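Local coordinates for protein cytokinin riboside 5'-monophosphate phosphoribohydrolase (Corynebacterium glutamicum, PDB 5ZBL) that belongs to the LOG-like family of the SLOG clan and is built as a Rossmann-type alpha/beta protein that pairs with a second identical subunit, at residues Thr119-Phe124 / Trp148-Leu152; Pro138-Asp143 / Leu172-Pro178. All coordinates share one frame. Residues are numbered along the deposited sequence.

Contact 1: residues Thr119-Phe124 / Trp148-Leu152. With PO4 (phosphate ion), chain G.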
loop_
_atom_site.group_PDB
_atom_site.type_symbol
_atom_site.label_atom_id
_atom_site.label_comp_id
_atom_site.label_asym_id
_atom_site.label_seq_id
_atom_site.Cartn_x
_atom_site.Cartn_y
_atom_site.Cartn_z
ATOM N N THR A 119 -6.861 2.116 -2.032
ATOM C CA THR A 119 -7.406 0.834 -1.632
ATOM C C THR A 119 -6.282 -0.200 -1.522
ATOM O O THR A 119 -6.198 -0.949 -0.557
ATOM C CB THR A 119 -8.566 0.407 -2.609
ATOM O OG1 THR A 119 -9.642 1.373 -2.526
ATOM C CG2 THR A 119 -9.080 -1.002 -2.280
ATOM N N LEU A 120 -5.440 -0.228 -2.529
ATOM C CA LEU A 120 -4.278 -1.089 -2.555
ATOM C C LEU A 120 -3.344 -0.824 -1.382
ATOM O O LEU A 120 -2.951 -1.756 -0.667
ATOM C CB LEU A 120 -3.537 -0.960 -3.913
ATOM C CG LEU A 120 -3.939 -2.013 -4.936
ATOM C CD1 LEU A 120 -3.342 -1.820 -6.317
ATOM C CD2 LEU A 120 -3.462 -3.359 -4.455
ATOM N N GLU A 121 -3.030 0.446 -1.155
ATOM C CA GLU A 121 -2.242 0.835 0.009
ATOM C C GLU A 121 -2.830 0.305 1.338
ATOM O O GLU A 121 -2.095 -0.211 2.200
ATOM C CB GLU A 121 -2.125 2.330 0.078
ATOM C CG GLU A 121 -1.098 2.860 1.034
ATOM C CD GLU A 121 -1.580 2.915 2.467
ATOM O OE1 GLU A 121 -2.775 3.236 2.675
ATOM O OE2 GLU A 121 -0.765 2.632 3.404
ATOM N N GLU A 122 -4.133 0.468 1.535
ATOM C CA GLU A 122 -4.739 0.000 2.786
ATOM C C GLU A 122 -4.552 -1.514 2.906
ATOM O O GLU A 122 -4.298 -2.002 3.985
ATOM C CB GLU A 122 -6.217 0.405 2.918
ATOM C CG GLU A 122 -6.432 1.802 3.511
ATOM C CD GLU A 122 -7.643 2.564 2.938
ATOM O OE1 GLU A 122 -8.013 2.335 1.751
ATOM O OE2 GLU A 122 -8.215 3.439 3.655
ATOM N N LEU A 123 -4.642 -2.231 1.792
ATOM C CA LEU A 123 -4.606 -3.661 1.817
ATOM C C LEU A 123 -3.200 -4.158 2.206
ATOM O O LEU A 123 -3.038 -5.065 3.016
ATOM C CB LEU A 123 -5.039 -4.216 0.456
ATOM C CG LEU A 123 -4.904 -5.735 0.311
ATOM C CD1 LEU A 123 -5.873 -6.389 1.223
ATOM C CD2 LEU A 123 -5.103 -6.173 -1.122
ATOM N N PHE A 124 -2.196 -3.545 1.617
ATOM C CA PHE A 124 -0.816 -3.888 1.901
ATOM C C PHE A 124 -0.368 -3.457 3.292
ATOM O O PHE A 124 0.509 -4.091 3.908
ATOM C CB PHE A 124 0.091 -3.342 0.791
ATOM C CG PHE A 124 0.130 -4.225 -0.412
ATOM C CD1 PHE A 124 0.745 -5.463 -0.332
ATOM C CD2 PHE A 124 -0.441 -3.850 -1.604
ATOM C CE1 PHE A 124 0.797 -6.309 -1.420
ATOM C CE2 PHE A 124 -0.409 -4.696 -2.697
ATOM C CZ PHE A 124 0.204 -5.927 -2.597
ATOM N N TRP A 148 -8.942 -8.868 -8.742
ATOM C CA TRP A 148 -7.732 -9.078 -8.003
ATOM C C TRP A 148 -6.794 -10.092 -8.657
ATOM O O TRP A 148 -5.699 -10.276 -8.186
ATOM C CB TRP A 148 -8.041 -9.452 -6.563
ATOM C CG TRP A 148 -8.669 -8.383 -5.845
ATOM C CD1 TRP A 148 -9.957 -8.331 -5.444
ATOM C CD2 TRP A 148 -8.053 -7.181 -5.408
ATOM N NE1 TRP A 148 -10.193 -7.171 -4.775
ATOM C CE2 TRP A 148 -9.043 -6.432 -4.740
ATOM C CE3 TRP A 148 -6.747 -6.672 -5.483
ATOM C CZ2 TRP A 148 -8.784 -5.185 -4.156
ATOM C CZ3 TRP A 148 -6.476 -5.420 -4.909
ATOM C CH2 TRP A 148 -7.506 -4.693 -4.237
ATOM N N GLN A 149 -7.172 -10.696 -9.777
ATOM C CA GLN A 149 -6.325 -11.774 -10.323
ATOM C C GLN A 149 -4.882 -11.346 -10.667
ATOM O O GLN A 149 -3.936 -12.079 -10.346
ATOM C CB GLN A 149 -7.023 -12.533 -11.474
ATOM C CG GLN A 149 -8.232 -13.371 -10.979
ATOM C CD GLN A 149 -7.857 -14.453 -9.992
ATOM O OE1 GLN A 149 -6.828 -15.080 -10.135
ATOM N NE2 GLN A 149 -8.697 -14.688 -8.999
ATOM N N PRO A 150 -4.704 -10.152 -11.265
ATOM C CA PRO A 150 -3.336 -9.737 -11.559
ATOM C C PRO A 150 -2.438 -9.464 -10.325
ATOM O O PRO A 150 -1.228 -9.695 -10.363
ATOM C CB PRO A 150 -3.528 -8.462 -12.401
ATOM C CG PRO A 150 -4.950 -8.525 -12.925
ATOM C CD PRO A 150 -5.728 -9.301 -11.915
ATOM N N LEU A 151 -3.013 -8.968 -9.244
ATOM C CA LEU A 151 -2.263 -8.800 -8.005
ATOM C C LEU A 151 -1.862 -10.133 -7.426
ATOM O O LEU A 151 -0.796 -10.251 -6.842
ATOM C CB LEU A 151 -3.085 -8.066 -6.958
ATOM C CG LEU A 151 -2.279 -7.730 -5.708
ATOM C CD1 LEU A 151 -1.389 -6.503 -5.904
ATOM C CD2 LEU A 151 -3.238 -7.588 -4.550
ATOM N N LEU A 152 -2.734 -11.127 -7.536
ATOM C CA LEU A 152 -2.400 -12.451 -7.036
ATOM C C LEU A 152 -1.204 -13.031 -7.795
ATOM O O LEU A 152 -0.318 -13.649 -7.187
ATOM C CB LEU A 152 -3.605 -13.386 -7.147
ATOM C CG LEU A 152 -4.744 -13.183 -6.143
ATOM C CD1 LEU A 152 -5.714 -14.326 -6.370
ATOM C CD2 LEU A 152 -4.282 -13.170 -4.703
HETATM P P PO4 G . -8.764 5.049 -3.995
HETATM O O1 PO4 G . -9.765 5.451 -5.040
HETATM O O2 PO4 G . -9.068 5.806 -2.719
HETATM O O3 PO4 G . -8.897 3.574 -3.707
HETATM O O4 PO4 G . -7.410 5.399 -4.508
#
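This is a buried, purely apolar contact between two helices, 117-130 and 149-160, that lie side by side on one face of the central parallel sheet, over strand 139-142. Trp-148, just before the second helix, points the edge of its indole at Leu-120, CZ3 to CD2 at 3.7 Å; Leu-123 CD2 also lies 4.1 Å from Trp-148 CZ3. Even the nearest CA atoms, those of Leu-120 and Leu-151, are 9.7 Å apart, so large side chains have to fill the space. Leu-151 packs beside the indole, with CD1 3.7 Å from Phe-124 CZ at the ring edge and 4.0 Å from Leu-120 CD2. Leu-120 and Phe-124 also pack against Phe-124 and Leu-120 of the second subunit. At the helix start, Thr-119 OG1 donates to O3 of a phosphate ion, probably from the crystallisation liquor, at 2.6 Å, and Gly-118 N and Ser-19 N also bind this ion. Such anion binding by a helix N-terminus is consistent with the glycine-rich PGGxGTxxE motif of LOG proteins.

Contact 2: residues Pro138-Asp143 / Leu172-Pro178. With EDO (1,2-ethanediol), chain E.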
loop_
_atom_site.group_PDB
_atom_site.type_symbol
_atom_site.label_atom_id
_atom_site.label_comp_id
_atom_site.label_asym_id
_atom_site.label_seq_id
_atom_site.Cartn_x
_atom_site.Cartn_y
_atom_site.Cartn_z
ATOM N N PRO A 138 -9.094 -11.979 9.543
ATOM C CA PRO A 138 -9.159 -12.393 8.128
ATOM C C PRO A 138 -9.126 -11.206 7.172
ATOM O O PRO A 138 -9.717 -10.171 7.463
ATOM C CB PRO A 138 -10.501 -13.102 8.018
ATOM C CG PRO A 138 -11.294 -12.627 9.188
ATOM C CD PRO A 138 -10.336 -12.279 10.288
ATOM N N VAL A 139 -8.381 -11.364 6.084
ATOM C CA VAL A 139 -8.329 -10.368 4.987
ATOM C C VAL A 139 -8.889 -11.058 3.755
ATOM O O VAL A 139 -8.481 -12.177 3.426
ATOM C CB VAL A 139 -6.921 -9.894 4.732
ATOM C CG1 VAL A 139 -6.879 -8.843 3.617
ATOM C CG2 VAL A 139 -6.349 -9.347 6.024
ATOM N N ALA A 140 -9.873 -10.423 3.123
ATOM C CA ALA A 140 -10.552 -11.019 1.984
ATOM C C ALA A 140 -10.513 -10.089 0.782
ATOM O O ALA A 140 -10.723 -8.885 0.912
ATOM C CB ALA A 140 -11.981 -11.339 2.338
ATOM N N LEU A 141 -10.252 -10.665 -0.386
ATOM C CA LEU A 141 -10.291 -9.938 -1.643
ATOM C C LEU A 141 -11.595 -10.285 -2.356
ATOM O O LEU A 141 -11.831 -11.427 -2.710
ATOM C CB LEU A 141 -9.088 -10.306 -2.498
ATOM C CG LEU A 141 -7.707 -10.192 -1.876
ATOM C CD1 LEU A 141 -6.674 -10.543 -2.941
ATOM C CD2 LEU A 141 -7.485 -8.798 -1.319
ATOM N N TYR A 142 -12.451 -9.288 -2.517
ATOM C CA TYR A 142 -13.727 -9.461 -3.187
ATOM C C TYR A 142 -13.434 -9.350 -4.684
ATOM O O TYR A 142 -13.290 -8.234 -5.235
ATOM C CB TYR A 142 -14.734 -8.409 -2.680
ATOM C CG TYR A 142 -16.185 -8.505 -3.151
ATOM C CD1 TYR A 142 -16.805 -9.728 -3.382
ATOM C CD2 TYR A 142 -16.941 -7.345 -3.329
ATOM C CE1 TYR A 142 -18.119 -9.788 -3.767
ATOM C CE2 TYR A 142 -18.264 -7.394 -3.706
ATOM C CZ TYR A 142 -18.855 -8.624 -3.942
ATOM O OH TYR A 142 -20.204 -8.715 -4.345
ATOM N N ASP A 143 -13.384 -10.517 -5.339
ATOM C CA ASP A 143 -12.844 -10.627 -6.688
ATOM C C ASP A 143 -13.880 -10.363 -7.815
ATOM O O ASP A 143 -14.090 -11.180 -8.701
ATOM C CB ASP A 143 -12.177 -11.995 -6.816
ATOM C CG ASP A 143 -11.187 -12.082 -7.957
ATOM O OD1 ASP A 143 -10.571 -11.051 -8.337
ATOM O OD2 ASP A 143 -11.004 -13.226 -8.436
ATOM N N LEU A 172 -5.180 -16.257 2.804
ATOM C CA LEU A 172 -5.843 -15.137 2.185
ATOM C C LEU A 172 -7.179 -15.575 1.567
ATOM O O LEU A 172 -7.193 -16.477 0.742
ATOM C CB LEU A 172 -4.917 -14.600 1.075
ATOM C CG LEU A 172 -5.487 -13.501 0.206
ATOM C CD1 LEU A 172 -5.898 -12.331 1.088
ATOM C CD2 LEU A 172 -4.463 -13.104 -0.839
ATOM N N ILE A 173 -8.283 -14.931 1.927
ATOM C CA ILE A 173 -9.576 -15.259 1.298
ATOM C C ILE A 173 -9.697 -14.490 -0.002
ATOM O O ILE A 173 -9.418 -13.315 -0.052
ATOM C CB ILE A 173 -10.761 -14.953 2.235
ATOM C CG1 ILE A 173 -10.651 -15.764 3.548
ATOM C CG2 ILE A 173 -12.062 -15.280 1.582
ATOM C CD1 ILE A 173 -11.260 -15.034 4.713
ATOM N N VAL A 174 -10.048 -15.183 -1.072
ATOM C CA VAL A 174 -10.307 -14.576 -2.391
ATOM C C VAL A 174 -11.638 -15.116 -2.953
ATOM O O VAL A 174 -11.729 -16.279 -3.238
ATOM C CB VAL A 174 -9.190 -14.939 -3.386
ATOM C CG1 VAL A 174 -9.436 -14.268 -4.756
ATOM C CG2 VAL A 174 -7.832 -14.575 -2.792
ATOM N N GLU A 175 -12.674 -14.293 -3.100
ATOM C CA GLU A 175 -13.944 -14.809 -3.627
ATOM C C GLU A 175 -14.674 -13.780 -4.490
ATOM O O GLU A 175 -14.631 -12.629 -4.209
ATOM C CB GLU A 175 -14.851 -15.277 -2.508
ATOM C CG GLU A 175 -14.371 -16.429 -1.621
ATOM C CD GLU A 175 -14.048 -17.773 -2.304
ATOM O OE1 GLU A 175 -13.342 -18.567 -1.625
ATOM O OE2 GLU A 175 -14.453 -18.054 -3.467
ATOM N N SER A 176 -15.305 -14.215 -5.567
ATOM C CA SER A 176 -16.143 -13.357 -6.391
ATOM C C SER A 176 -17.541 -13.333 -5.824
ATOM O O SER A 176 -18.275 -12.370 -6.058
ATOM C CB SER A 176 -16.188 -13.851 -7.826
ATOM O OG SER A 176 -16.597 -15.217 -7.830
ATOM N N ASP A 177 -17.917 -14.378 -5.079
ATOM C CA ASP A 177 -19.286 -14.515 -4.564
ATOM C C ASP A 177 -19.337 -13.991 -3.138
ATOM O O ASP A 177 -18.504 -14.406 -2.292
ATOM C CB ASP A 177 -19.739 -15.973 -4.591
ATOM C CG ASP A 177 -21.177 -16.152 -4.157
ATOM O OD1 ASP A 177 -22.102 -15.869 -4.949
ATOM O OD2 ASP A 177 -21.390 -16.614 -3.031
ATOM N N PRO A 178 -20.294 -13.082 -2.857
ATOM C CA PRO A 178 -20.357 -12.459 -1.520
ATOM C C PRO A 178 -20.690 -13.398 -0.404
ATOM O O PRO A 178 -20.189 -13.235 0.717
ATOM C CB PRO A 178 -21.442 -11.387 -1.672
ATOM C CG PRO A 178 -22.236 -11.835 -2.839
ATOM C CD PRO A 178 -21.254 -12.469 -3.781
HETATM C C1 EDO E . -13.195 -17.410 -7.009
HETATM O O1 EDO E . -13.019 -18.376 -5.969
HETATM C C2 EDO E . -12.345 -16.166 -6.711
HETATM O O2 EDO E . -11.789 -15.633 -7.918
#
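Strands 139-142 and 173-175 run parallel, their axes 4.5 Å apart at closest approach and inclined by 19°, and form one edge of the chain's Rossmann-type sheet. They are joined by a beta-alpha-beta connection through helix 149-160 and the short helix 166-169. The hydrogen bonds follow the staggered parallel pattern: Ile-173 N to Val-139 O (3.1 Å), Leu-141 N to Ile-173 O (2.8 Å), Glu-175 N to Leu-141 O (3.0 Å) and Asp-143 N to Glu-175 O (2.7 Å). Strand 139-142 is an inner strand, for Ala-140 also bonds through its backbone to Phe-110 and Ala-112 on its other edge.

Ala-140, Tyr-142, Ile-173 and Glu-175 share one face. The small Ala-140 leaves room for helix 178-186, whose Met-185 touches both it and Ile-173; Ala-140 CB lies 3.8 Å from Ile-173 CB. Tyr-142 extends its apolar ring along Pro-178, with CE1 4.1 Å from Pro-178 CD, while its OH is hydrogen-bonded to Ala-30 O. On the opposite face Leu-141 meets Val-174, CD1 to CG2 at 4.2 Å, and Leu-172, CD1 to CD2 at 4.0 Å; branched aliphatic residues suit this layer because Leu-123 and Trp-148 cover Leu-141. Beyond the strand, Asp-177 is the N-cap of helix 178-186, its OD2 accepting from Ala-180 N. At the C-terminal ends of the strands a 1,2-ethanediol, probably from the crystallisation liquor, spans two carboxylates: its O2 donates to Asp-143 OD2 at 2.6 Å and its O1 to Glu-175 OE2 at 2.9 Å.

Strand 139-142 ties the two contacts together: contact 2 pairs it with the edge strand, and the helices of contact 1, which precede and follow it in the chain, cover one of its faces. Leu-123 CD2 reaches Leu-141 CD2 at 3.6 Å, joining helix layer to sheet. Asp-143 makes the polar joint, its OD1 2.8 Å from Trp-148 N and its OD2 2.8 Å from Gln-149 NE2, both probable hydrogen bonds at the start of helix 149-160. Every touching residue of contact 1 is buried and the chemistry across it is apolar. Contact 2 relies on backbone hydrogen bonds and runs from a buried strand out to exposed Ser-176 and Asp-177. The second subunit meets contact 1 alone.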